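PDB 6ERC: peroxinectin A from Dictyostelium discoideum, which uses hydrogen peroxide to oxidise phenolic donors, iodide and thiocyanate, as a secreted haem peroxidase. Local coordinates for residues A[10-14]-A[468-472]; A[490-494]-A[504-509]. One frame throughout, in Å; residues are numbered along the deposited sequence.

Contact 1 of 2, residues A[10-14]-A[468-472]; sequences EGNNK and GDRFW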
ATOM      1  N   GLU A  10      -7.747  17.736   5.570  1.00 60.68           N
ATOM      2  CA  GLU A  10      -7.564  19.009   6.246  1.00 60.95           C
ATOM      3  C   GLU A  10      -8.671  19.225   7.274  1.00 60.90           C
ATOM      4  O   GLU A  10      -9.729  18.590   7.237  1.00 61.11           O
ATOM      5  CB  GLU A  10      -7.528  20.162   5.240  1.00 62.16           C
ATOM      6  CG  GLU A  10      -8.798  20.360   4.429  1.00 62.39           C
ATOM      7  CD  GLU A  10      -8.625  21.410   3.337  1.00 64.30           C
ATOM      8  OE1 GLU A  10      -8.217  22.549   3.660  1.00 63.26           O
ATOM      9  OE2 GLU A  10      -8.883  21.096   2.154  1.00 64.55           O
ATOM     10  N   GLY A  11      -8.405  20.133   8.212  1.00 58.88           N
ATOM     11  CA  GLY A  11      -9.264  20.325   9.357  1.00 58.15           C
ATOM     12  C   GLY A  11      -9.056  19.328  10.475  1.00 57.45           C
ATOM     13  O   GLY A  11      -9.621  19.512  11.560  1.00 57.79           O
ATOM     14  N   ASN A  12      -8.261  18.280  10.253  1.00 57.68           N
ATOM     15  CA  ASN A  12      -8.035  17.284  11.295  1.00 57.01           C
ATOM     16  C   ASN A  12      -7.231  17.870  12.449  1.00 56.71           C
ATOM     17  O   ASN A  12      -7.467  17.532  13.614  1.00 55.54           O
ATOM     18  CB  ASN A  12      -7.322  16.071  10.701  1.00 55.35           C
ATOM     19  CG  ASN A  12      -7.379  14.862  11.604  1.00 54.47           C
ATOM     20  OD1 ASN A  12      -6.759  14.837  12.665  1.00 54.30           O
ATOM     21  ND2 ASN A  12      -8.115  13.843  11.179  1.00 54.89           N
ATOM     22  N   ASN A  13      -6.274  18.741  12.144  1.00 58.23           N
ATOM     23  CA  ASN A  13      -5.493  19.447  13.152  1.00 57.56           C
ATOM     24  C   ASN A  13      -5.922  20.908  13.151  1.00 58.24           C
ATOM     25  O   ASN A  13      -5.781  21.600  12.136  1.00 58.17           O
ATOM     26  CB  ASN A  13      -3.995  19.320  12.881  1.00 55.60           C
ATOM     27  CG  ASN A  13      -3.155  19.779  14.052  1.00 55.84           C
ATOM     28  OD1 ASN A  13      -2.829  20.961  14.175  1.00 55.74           O
ATOM     29  ND2 ASN A  13      -2.804  18.844  14.930  1.00 54.45           N
ATOM     30  N   LYS A  14      -6.442  21.374  14.288  1.00 59.00           N
ATOM     31  CA  LYS A  14      -6.976  22.730  14.359  1.00 58.76           C
ATOM     32  C   LYS A  14      -5.887  23.765  14.109  1.00 59.74           C
ATOM     33  O   LYS A  14      -6.073  24.706  13.329  1.00 60.66           O
ATOM     34  CB  LYS A  14      -7.636  22.957  15.718  1.00 58.94           C
ATOM     35  CG  LYS A  14      -8.864  22.096  15.960  1.00 58.90           C
ATOM     36  CD  LYS A  14      -9.411  22.295  17.365  1.00 60.92           C
ATOM     37  CE  LYS A  14     -10.721  21.543  17.574  1.00 61.45           C
ATOM     38  NZ  LYS A  14     -11.842  22.112  16.765  1.00 62.45           N
ATOM     39  N   GLY A 468      -1.684  11.496  16.001  1.00 51.59           N
ATOM     40  CA  GLY A 468      -1.985  12.759  15.361  1.00 53.42           C
ATOM     41  C   GLY A 468      -3.359  12.854  14.742  1.00 53.22           C
ATOM     42  O   GLY A 468      -3.677  13.867  14.113  1.00 52.96           O
ATOM     43  N   ASP A 469      -4.189  11.828  14.905  1.00 53.01           N
ATOM     44  CA  ASP A 469      -5.521  11.794  14.317  1.00 54.52           C
ATOM     45  C   ASP A 469      -6.540  12.269  15.349  1.00 55.06           C
ATOM     46  O   ASP A 469      -6.715  11.635  16.397  1.00 52.22           O
ATOM     47  CB  ASP A 469      -5.857  10.386  13.828  1.00 53.43           C
ATOM     48  CG  ASP A 469      -7.127  10.341  13.003  1.00 53.84           C
ATOM     49  OD1 ASP A 469      -7.851  11.357  12.957  1.00 54.46           O
ATOM     50  OD2 ASP A 469      -7.398   9.288  12.392  1.00 53.74           O
ATOM     51  N   ARG A 470      -7.207  13.386  15.046  1.00 54.67           N
ATOM     52  CA  ARG A 470      -8.199  13.942  15.959  1.00 55.90           C
ATOM     53  C   ARG A 470      -9.481  13.118  15.961  1.00 56.06           C
ATOM     54  O   ARG A 470     -10.216  13.119  16.955  1.00 54.21           O
ATOM     55  CB  ARG A 470      -8.492  15.397  15.579  1.00 55.69           C
ATOM     56  CG  ARG A 470      -9.420  16.131  16.538  1.00 56.88           C
ATOM     57  CD  ARG A 470      -9.443  17.632  16.258  1.00 57.43           C
ATOM     58  NE  ARG A 470     -10.023  17.956  14.956  1.00 57.50           N
ATOM     59  CZ  ARG A 470     -11.292  18.305  14.748  1.00 57.92           C
ATOM     60  NH1 ARG A 470     -12.149  18.385  15.756  1.00 58.97           N
ATOM     61  NH2 ARG A 470     -11.709  18.578  13.520  1.00 58.57           N
ATOM     62  N   PHE A 471      -9.760  12.405  14.871  1.00 56.67           N
ATOM     63  CA  PHE A 471     -10.949  11.574  14.749  1.00 56.66           C
ATOM     64  C   PHE A 471     -10.662  10.097  15.010  1.00 56.32           C
ATOM     65  O   PHE A 471     -11.428   9.235  14.564  1.00 56.04           O
ATOM     66  CB  PHE A 471     -11.564  11.744  13.357  1.00 57.70           C
ATOM     67  CG  PHE A 471     -12.162  13.103  13.108  1.00 58.76           C
ATOM     68  CD1 PHE A 471     -11.354  14.191  12.823  1.00 57.45           C
ATOM     69  CD2 PHE A 471     -13.537  13.286  13.135  1.00 57.54           C
ATOM     70  CE1 PHE A 471     -11.902  15.437  12.585  1.00 58.63           C
ATOM     71  CE2 PHE A 471     -14.089  14.529  12.896  1.00 57.79           C
ATOM     72  CZ  PHE A 471     -13.272  15.606  12.620  1.00 58.75           C
ATOM     73  N   TRP A 472      -9.573   9.783  15.712  1.00 55.17           N
ATOM     74  CA  TRP A 472      -9.253   8.391  15.992  1.00 54.14           C
ATOM     75  C   TRP A 472     -10.362   7.758  16.825  1.00 55.32           C
ATOM     76  O   TRP A 472     -10.860   8.355  17.782  1.00 54.49           O
ATOM     77  CB  TRP A 472      -7.911   8.283  16.719  1.00 53.16           C
ATOM     78  CG  TRP A 472      -7.457   6.866  16.868  1.00 53.32           C
ATOM     79  CD1 TRP A 472      -7.466   6.114  18.007  1.00 53.88           C
ATOM     80  CD2 TRP A 472      -6.944   6.021  15.833  1.00 53.31           C
ATOM     81  NE1 TRP A 472      -6.985   4.852  17.745  1.00 52.31           N
ATOM     82  CE2 TRP A 472      -6.660   4.771  16.415  1.00 52.58           C
ATOM     83  CE3 TRP A 472      -6.697   6.202  14.469  1.00 52.53           C
ATOM     84  CZ2 TRP A 472      -6.136   3.710  15.684  1.00 52.35           C
ATOM     85  CZ3 TRP A 472      -6.179   5.149  13.745  1.00 51.17           C
ATOM     86  CH2 TRP A 472      -5.905   3.918  14.351  1.00 51.61           C
TER
HETATM   87  O   HOH W   1      -4.832  16.475  14.097  1.00 47.26           O
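Asn-12 sets its carboxamide against the type I beta turn from Asp-469 to Trp-472, and both ends of the amide are engaged. Its OD1 accepts from the backbone N of Arg-470 at 2.8 Å, almost straight at 175°, while its ND2 donates to Asp-469 OD1 at 3.1 Å. Two bonds to successive residues of the turn fix the rotation of the amide. The same carboxylate oxygen also makes an Asx turn, since Phe-471 N donates to Asp-469 OD1 at 2.9 Å. The two donors come from opposite faces of the carboxylate plane, although the Asp-469 oxygen itself lies in the amide plane of Asn-12. OD2 of Asp-469 faces elsewhere, in a salt bridge with Arg-5, so this acid joins the turn to two parts of the N-terminal region.

Arg-470 slides past Asn-12 in the opposite direction, its guanidinium turned 76° from the amide. A bend at chi3 (66°) follows an extended start and turns the head group toward the backbone of segment 10-14. NE donates to Asn-12 O at 2.9 Å, with the oxygen in the guanidinium plane but the donor well above the carbonyl plane. NH2 gives a less coplanar bond of 3.0 Å to Gly-11 O and also has a salt bridge to Glu-3. Phe-471 CE1 covers one face, offset toward the rim, and Lys-14 NZ stands over the opposite one. The Lys-14 NZ to Arg-470 NH1 approach, 3.9 Å, brings like charges together; Glu-3 probably moderates this. The loop before strand 24-25 is thereby tied to the loop between helices 452-467 and 476-481. Over one face of the Asn-12 amide stands Phe-471 CD1, 3.6 Å from ND2, while relative to the ring ND2 approaches obliquely.

Contact 2 of 2, residues A[490-494]-A[504-509]; sequences FAEVI and VQPNVF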
ATOM      1  N   PHE A 490     -11.602  -8.784  11.644  1.00 56.46           N
ATOM      2  CA  PHE A 490     -11.687  -8.922  10.195  1.00 54.90           C
ATOM      3  C   PHE A 490     -12.410 -10.208   9.807  1.00 55.02           C
ATOM      4  O   PHE A 490     -13.228 -10.215   8.880  1.00 53.57           O
ATOM      5  CB  PHE A 490     -10.275  -8.887   9.601  1.00 55.07           C
ATOM      6  CG  PHE A 490     -10.230  -8.793   8.096  1.00 54.24           C
ATOM      7  CD1 PHE A 490     -11.311  -8.330   7.362  1.00 53.96           C
ATOM      8  CD2 PHE A 490      -9.086  -9.171   7.414  1.00 53.43           C
ATOM      9  CE1 PHE A 490     -11.247  -8.249   5.983  1.00 51.79           C
ATOM     10  CE2 PHE A 490      -9.022  -9.092   6.039  1.00 53.06           C
ATOM     11  CZ  PHE A 490     -10.103  -8.630   5.324  1.00 51.60           C
ATOM     12  N   ALA A 491     -12.131 -11.305  10.514  1.00 55.90           N
ATOM     13  CA  ALA A 491     -12.754 -12.581  10.180  1.00 56.23           C
ATOM     14  C   ALA A 491     -14.271 -12.497  10.269  1.00 57.46           C
ATOM     15  O   ALA A 491     -14.980 -13.084   9.443  1.00 57.13           O
ATOM     16  CB  ALA A 491     -12.230 -13.679  11.104  1.00 56.78           C
ATOM     17  N   GLU A 492     -14.787 -11.777  11.266  1.00 57.96           N
ATOM     18  CA  GLU A 492     -16.232 -11.667  11.429  1.00 59.57           C
ATOM     19  C   GLU A 492     -16.854 -10.717  10.415  1.00 57.36           C
ATOM     20  O   GLU A 492     -18.008 -10.915  10.017  1.00 59.35           O
ATOM     21  CB  GLU A 492     -16.566 -11.218  12.854  1.00 59.89           C
ATOM     22  CG  GLU A 492     -16.396 -12.316  13.897  1.00 59.39           C
ATOM     23  CD  GLU A 492     -17.308 -13.506  13.646  1.00 61.47           C
ATOM     24  OE1 GLU A 492     -18.359 -13.324  12.992  1.00 60.53           O
ATOM     25  OE2 GLU A 492     -16.972 -14.622  14.095  1.00 62.24           O
ATOM     26  N   VAL A 493     -16.123  -9.690   9.983  1.00 55.04           N
ATOM     27  CA  VAL A 493     -16.613  -8.851   8.895  1.00 56.26           C
ATOM     28  C   VAL A 493     -16.799  -9.687   7.635  1.00 57.20           C
ATOM     29  O   VAL A 493     -17.752  -9.487   6.873  1.00 55.99           O
ATOM     30  CB  VAL A 493     -15.656  -7.668   8.654  1.00 55.99           C
ATOM     31  CG1 VAL A 493     -16.139  -6.825   7.484  1.00 56.21           C
ATOM     32  CG2 VAL A 493     -15.530  -6.815   9.908  1.00 56.27           C
ATOM     33  N   ILE A 494     -15.890 -10.636   7.398  1.00 56.75           N
ATOM     34  CA  ILE A 494     -15.997 -11.504   6.226  1.00 55.90           C
ATOM     35  C   ILE A 494     -17.290 -12.306   6.288  1.00 54.94           C
ATOM     36  O   ILE A 494     -18.038 -12.392   5.308  1.00 55.37           O
ATOM     37  CB  ILE A 494     -14.763 -12.422   6.126  1.00 54.42           C
ATOM     38  CG1 ILE A 494     -13.522 -11.602   5.771  1.00 54.56           C
ATOM     39  CG2 ILE A 494     -14.971 -13.513   5.080  1.00 54.03           C
ATOM     40  CD1 ILE A 494     -12.209 -12.325   6.011  1.00 53.73           C
ATOM     41  N   VAL A 504     -13.740 -20.047   8.542  1.00 57.53           N
ATOM     42  CA  VAL A 504     -12.876 -18.873   8.549  1.00 56.64           C
ATOM     43  C   VAL A 504     -12.192 -18.809   9.907  1.00 58.65           C
ATOM     44  O   VAL A 504     -12.866 -18.714  10.940  1.00 59.16           O
ATOM     45  CB  VAL A 504     -13.662 -17.576   8.286  1.00 55.98           C
ATOM     46  CG1 VAL A 504     -12.742 -16.365   8.351  1.00 57.62           C
ATOM     47  CG2 VAL A 504     -14.360 -17.647   6.939  1.00 55.96           C
ATOM     48  N   GLN A 505     -10.860 -18.856   9.910  1.00 58.71           N
ATOM     49  CA  GLN A 505     -10.114 -18.784  11.153  1.00 59.23           C
ATOM     50  C   GLN A 505     -10.282 -17.405  11.794  1.00 58.52           C
ATOM     51  O   GLN A 505     -10.584 -16.424  11.109  1.00 57.01           O
ATOM     52  CB  GLN A 505      -8.632 -19.079  10.909  1.00 58.27           C
ATOM     53  CG  GLN A 505      -7.880 -18.030  10.094  1.00 56.80           C
ATOM     54  CD  GLN A 505      -7.789 -18.374   8.624  1.00 56.30           C
ATOM     55  OE1 GLN A 505      -8.669 -19.027   8.064  1.00 55.93           O
ATOM     56  NE2 GLN A 505      -6.708 -17.936   7.988  1.00 56.90           N
ATOM     57  N   PRO A 506     -10.097 -17.307  13.115  1.00 58.44           N
ATOM     58  CA  PRO A 506     -10.259 -15.996  13.770  1.00 58.42           C
ATOM     59  C   PRO A 506      -9.271 -14.950  13.283  1.00 58.12           C
ATOM     60  O   PRO A 506      -9.655 -13.791  13.085  1.00 56.01           O
ATOM     61  CB  PRO A 506     -10.065 -16.323  15.258  1.00 60.28           C
ATOM     62  CG  PRO A 506      -9.355 -17.637  15.288  1.00 60.58           C
ATOM     63  CD  PRO A 506      -9.819 -18.380  14.084  1.00 59.32           C
ATOM     64  N   ASN A 507      -8.008 -15.322  13.091  1.00 59.91           N
ATOM     65  CA  ASN A 507      -6.985 -14.413  12.576  1.00 58.18           C
ATOM     66  C   ASN A 507      -6.677 -14.824  11.143  1.00 57.21           C
ATOM     67  O   ASN A 507      -5.875 -15.731  10.907  1.00 57.10           O
ATOM     68  CB  ASN A 507      -5.732 -14.446  13.441  1.00 58.87           C
ATOM     69  CG  ASN A 507      -4.691 -13.441  12.990  1.00 59.11           C
ATOM     70  OD1 ASN A 507      -4.983 -12.533  12.210  1.00 58.06           O
ATOM     71  ND2 ASN A 507      -3.471 -13.594  13.484  1.00 58.91           N
ATOM     72  N   VAL A 508      -7.312 -14.145  10.182  1.00 56.31           N
ATOM     73  CA  VAL A 508      -7.135 -14.490   8.772  1.00 56.04           C
ATOM     74  C   VAL A 508      -5.795 -14.038   8.218  1.00 55.69           C
ATOM     75  O   VAL A 508      -5.552 -14.193   7.015  1.00 53.68           O
ATOM     76  CB  VAL A 508      -8.269 -13.895   7.912  1.00 53.81           C
ATOM     77  CG1 VAL A 508      -9.604 -14.484   8.323  1.00 55.54           C
ATOM     78  CG2 VAL A 508      -8.295 -12.376   8.013  1.00 53.64           C
ATOM     79  N   PHE A 509      -4.917 -13.483   9.053  1.00 55.69           N
ATOM     80  CA  PHE A 509      -3.578 -13.108   8.624  1.00 55.13           C
ATOM     81  C   PHE A 509      -2.537 -14.189   8.892  1.00 56.43           C
ATOM     82  O   PHE A 509      -1.411 -14.075   8.395  1.00 54.05           O
ATOM     83  CB  PHE A 509      -3.138 -11.814   9.326  1.00 54.22           C
ATOM     84  CG  PHE A 509      -3.963 -10.600   8.974  1.00 52.79           C
ATOM     85  CD1 PHE A 509      -4.669 -10.525   7.783  1.00 52.44           C
ATOM     86  CD2 PHE A 509      -4.018  -9.521   9.844  1.00 53.44           C
ATOM     87  CE1 PHE A 509      -5.415  -9.399   7.472  1.00 52.25           C
ATOM     88  CE2 PHE A 509      -4.763  -8.395   9.537  1.00 51.87           C
ATOM     89  CZ  PHE A 509      -5.460  -8.334   8.351  1.00 51.90           C
TER
HETATM   90  O   HOH W   2      -9.819 -11.680  11.670  1.00 46.99           O
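The Phe-490 ring meets Phe-509 at its edge, with Phe-509 CE1 close to the ring plane and 3.7 Å from Phe-490 CD2. One face of Phe-490 is covered from its own helix: Ile-494 CD1, one turn on, sits 4.1 Å above the plane and over the ring centre. Val-508 CG2 approaches obliquely, 3.4 Å from Phe-490 CD2, so this one ring atom, CD2, touches Val-508 and Phe-509 alike. The ring planes of Phe-490 and Phe-509 are 51° apart, so the two rings meet obliquely. Phe-490 CG lies anti to the backbone N (chi1 -170°), and this directs the ring toward the tail and toward Trp-75 and Met-71 on helix 70-80.

Val-508 divides its two methyls between partners. While CG2 serves the aromatic ring, CG1 reaches tip to tip toward Ile-494 CD1 and also touches Ala-491 CB at 3.9 Å. Ala-491 marks the closest backbone approach, where its CA is nearest that of Pro-506. Its methyl lies against two carbonyls of the tail, with CB 3.2 Å from Gln-505 O and 3.3 Å from Pro-506 O; Val-504 CG1 packs on it as well. The polar link is indirect: a water accepts from Ala-491 N, in the first turn of the helix, and donates to Pro-506 O, although both separations are short enough to make its exact position doubtful.

Further along, Asn-507 OD1 accepts from Phe-509 N in an Asx turn, and Val-508 O is hydrogen-bonded to Thr-69 OG1. Together these contacts describe the last helix of an animal haem peroxidase domain, 490-497, with the C-terminal tail folded back across its first turn through an apolar interface.

In the fold
Contact 1 ties the N-terminal region to a late loop across 453 residues, whereas contact 2 is a local fold-back with nine residues between its segments. Their segments belong to different elements and their centres are about 30 Å apart, but helix 247-275 passes both, presenting Tyr-267 to Trp-472 beside contact 1 and Ile-265, Glu-269 and Tyr-270 to the phenylalanines of contact 2. Contact 1 is partly buried and joins two loops through directional polar bonds. Contact 2 is more fully buried and joins a helix to a loop mainly through apolar side chains. Both later segments contain an Asx turn, but only in contact 1 does its acceptor oxygen also bond across the interface.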